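Long-range contact in inosine-uridine preferring nucleoside hydrolase family protein (Bacillus anthracis, PDB 2C40), which belongs to the inosine-uridine preferring nucleoside hydrolase family and holds a calcium ion and alpha-D-ribofuranose in a shared pocket: residues L193-E197 against W246-T250. Residue numbers count along the deposited sequence, not the author numbering.
With CA (calcium ion), chain C; RIB (alpha-D-ribofuranose), chain D.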
loop_
_atom_site.group_PDB
_atom_site.type_symbol
_atom_site.label_atom_id
_atom_site.label_comp_id
_atom_site.label_asym_id
_atom_site.label_seq_id
_atom_site.Cartn_x
_atom_site.Cartn_y
_atom_site.Cartn_z
ATOM N N LEU A 193 -15.722 25.365 5.367
ATOM C CA LEU A 193 -14.948 24.778 4.247
ATOM C C LEU A 193 -13.498 24.584 4.630
ATOM O O LEU A 193 -12.817 25.561 4.961
ATOM C CB LEU A 193 -14.840 25.716 3.043
ATOM C CG LEU A 193 -15.646 25.517 1.787
ATOM C CD1 LEU A 193 -15.028 26.298 0.635
ATOM C CD2 LEU A 193 -15.809 24.040 1.446
ATOM N N ILE A 194 -13.036 23.337 4.556
ATOM C CA ILE A 194 -11.588 23.058 4.496
ATOM C C ILE A 194 -11.212 22.890 2.992
ATOM O O ILE A 194 -11.496 21.867 2.352
ATOM C CB ILE A 194 -11.182 21.859 5.384
ATOM C CG1 ILE A 194 -11.324 22.217 6.857
ATOM C CG2 ILE A 194 -9.746 21.427 5.130
ATOM C CD1 ILE A 194 -12.752 22.307 7.374
ATOM N N THR A 195 -10.646 23.951 2.434
ATOM C CA THR A 195 -10.194 23.989 1.043
ATOM C C THR A 195 -8.828 23.321 0.890
ATOM O O THR A 195 -8.128 23.091 1.886
ATOM C CB THR A 195 -10.105 25.429 0.552
ATOM O OG1 THR A 195 -9.045 26.120 1.266
ATOM C CG2 THR A 195 -11.477 26.156 0.726
ATOM N N LEU A 196 -8.407 23.058 -0.348
ATOM C CA LEU A 196 -7.028 22.660 -0.575
ATOM C C LEU A 196 -5.995 23.544 0.148
ATOM O O LEU A 196 -5.033 22.985 0.726
ATOM C CB LEU A 196 -6.709 22.587 -2.060
ATOM C CG LEU A 196 -7.508 21.527 -2.862
ATOM C CD1 LEU A 196 -7.238 21.678 -4.371
ATOM C CD2 LEU A 196 -7.205 20.080 -2.415
ATOM N N GLU A 197 -6.176 24.880 0.119
ATOM C CA GLU A 197 -5.206 25.860 0.674
ATOM C C GLU A 197 -5.171 25.838 2.198
ATOM O O GLU A 197 -4.178 26.245 2.793
ATOM C CB GLU A 197 -5.581 27.342 0.418
ATOM C CG GLU A 197 -5.916 27.777 -0.955
ATOM C CD GLU A 197 -7.338 27.447 -1.339
ATOM O OE1 GLU A 197 -8.213 28.332 -1.307
ATOM O OE2 GLU A 197 -7.536 26.296 -1.688
ATOM N N TRP A 246 -6.013 16.542 4.420
ATOM C CA TRP A 246 -7.179 17.391 4.254
ATOM C C TRP A 246 -8.379 16.960 5.043
ATOM O O TRP A 246 -8.991 17.770 5.709
ATOM C CB TRP A 246 -7.599 17.412 2.813
ATOM C CG TRP A 246 -6.697 18.172 2.005
ATOM C CD1 TRP A 246 -6.590 19.513 1.966
ATOM C CD2 TRP A 246 -5.759 17.649 1.084
ATOM N NE1 TRP A 246 -5.608 19.874 1.079
ATOM C CE2 TRP A 246 -5.086 18.748 0.513
ATOM C CE3 TRP A 246 -5.386 16.358 0.720
ATOM C CZ2 TRP A 246 -4.076 18.607 -0.450
ATOM C CZ3 TRP A 246 -4.373 16.214 -0.234
ATOM C CH2 TRP A 246 -3.735 17.337 -0.805
ATOM N N ASP A 247 -8.697 15.681 4.963
ATOM C CA ASP A 247 -9.848 15.130 5.666
ATOM C C ASP A 247 -9.658 15.084 7.202
ATOM O O ASP A 247 -10.590 15.358 7.958
ATOM C CB ASP A 247 -10.163 13.753 5.112
ATOM C CG ASP A 247 -10.451 13.789 3.617
ATOM O OD1 ASP A 247 -10.701 14.903 3.067
ATOM O OD2 ASP A 247 -10.494 12.705 3.003
ATOM N N VAL A 248 -8.434 14.758 7.632
ATOM C CA VAL A 248 -8.099 14.641 9.031
ATOM C C VAL A 248 -8.224 16.032 9.677
ATOM O O VAL A 248 -8.678 16.133 10.813
ATOM C CB VAL A 248 -6.687 14.031 9.247
ATOM C CG1 VAL A 248 -6.304 14.056 10.686
ATOM C CG2 VAL A 248 -6.642 12.579 8.782
ATOM N N LEU A 249 -7.820 17.069 8.952
ATOM C CA LEU A 249 -7.894 18.419 9.420
ATOM C C LEU A 249 -9.351 18.875 9.520
ATOM O O LEU A 249 -9.714 19.613 10.428
ATOM C CB LEU A 249 -7.165 19.343 8.481
ATOM C CG LEU A 249 -7.017 20.831 8.809
ATOM C CD1 LEU A 249 -8.009 21.619 8.035
ATOM C CD2 LEU A 249 -7.068 21.166 10.319
ATOM N N THR A 250 -10.152 18.475 8.540
ATOM C CA THR A 250 -11.595 18.724 8.536
ATOM C C THR A 250 -12.249 18.141 9.779
ATOM O O THR A 250 -13.017 18.837 10.453
ATOM C CB THR A 250 -12.261 18.134 7.266
ATOM O OG1 THR A 250 -11.592 18.630 6.087
ATOM C CG2 THR A 250 -13.714 18.497 7.190
HETATM CA CA CA C . -11.934 11.878 1.179
HETATM O O5 RIB D . -9.498 16.596 -3.122
HETATM C C5 RIB D . -9.017 16.040 -1.866
HETATM C C4 RIB D . -9.818 14.768 -1.577
HETATM O O4 RIB D . -9.462 13.814 -2.599
HETATM C C3 RIB D . -9.652 14.085 -0.204
HETATM O O3 RIB D . -10.892 14.264 0.556
HETATM C C2 RIB D . -9.196 12.589 -0.506
HETATM O O2 RIB D . -9.812 11.378 0.134
HETATM C C1 RIB D . -9.291 12.482 -2.049
HETATM O O HOH W 1 -12.345 12.415 -1.198
#
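One hydrogen bond joins the two segments. The indole NE1 of W246 donates to the backbone O of L196 at 3.2 Å, and the bond is nearly straight (168°). It ties the first turn of helix 246-255 to the residues just after strand 191-194. L196 also meets the ring itself: CD2 of L196 lies 4.2 Å from the centroid of the five-membered ring of W246, an off-centre CH-pi contact.

The other contacts are apolar or close packing. I194 points toward the helix and is the residue most covered there. I194 CG2 lies 3.4 Å from CD1 of L249 and 3.8 Å from the backbone O of W246. I194 CB lies 3.3 Å from OG1 of T250. OG1 of T250 donates to the backbone O of W246 at 2.8 Å. The same O of W246 also accepts a hydrogen bond from the backbone N of T250 (3.1 Å), so T250 can pack on I194 with its polar group satisfied.

The CA-to-CB bond of D247 is directed away from 193-197, and its carboxylate binds the metal. D247 OD2 binds calcium at 2.5 Å, and D247 OD1 lies 2.6 Å from O3 of alpha-D-ribofuranose. D9, D14 and T125 also bind the ion. The contact thus packs the metal-bearing helix start against the C-terminal end of a central sheet strand, at the calcium and alpha-D-ribofuranose site of the nucleoside hydrolase fold.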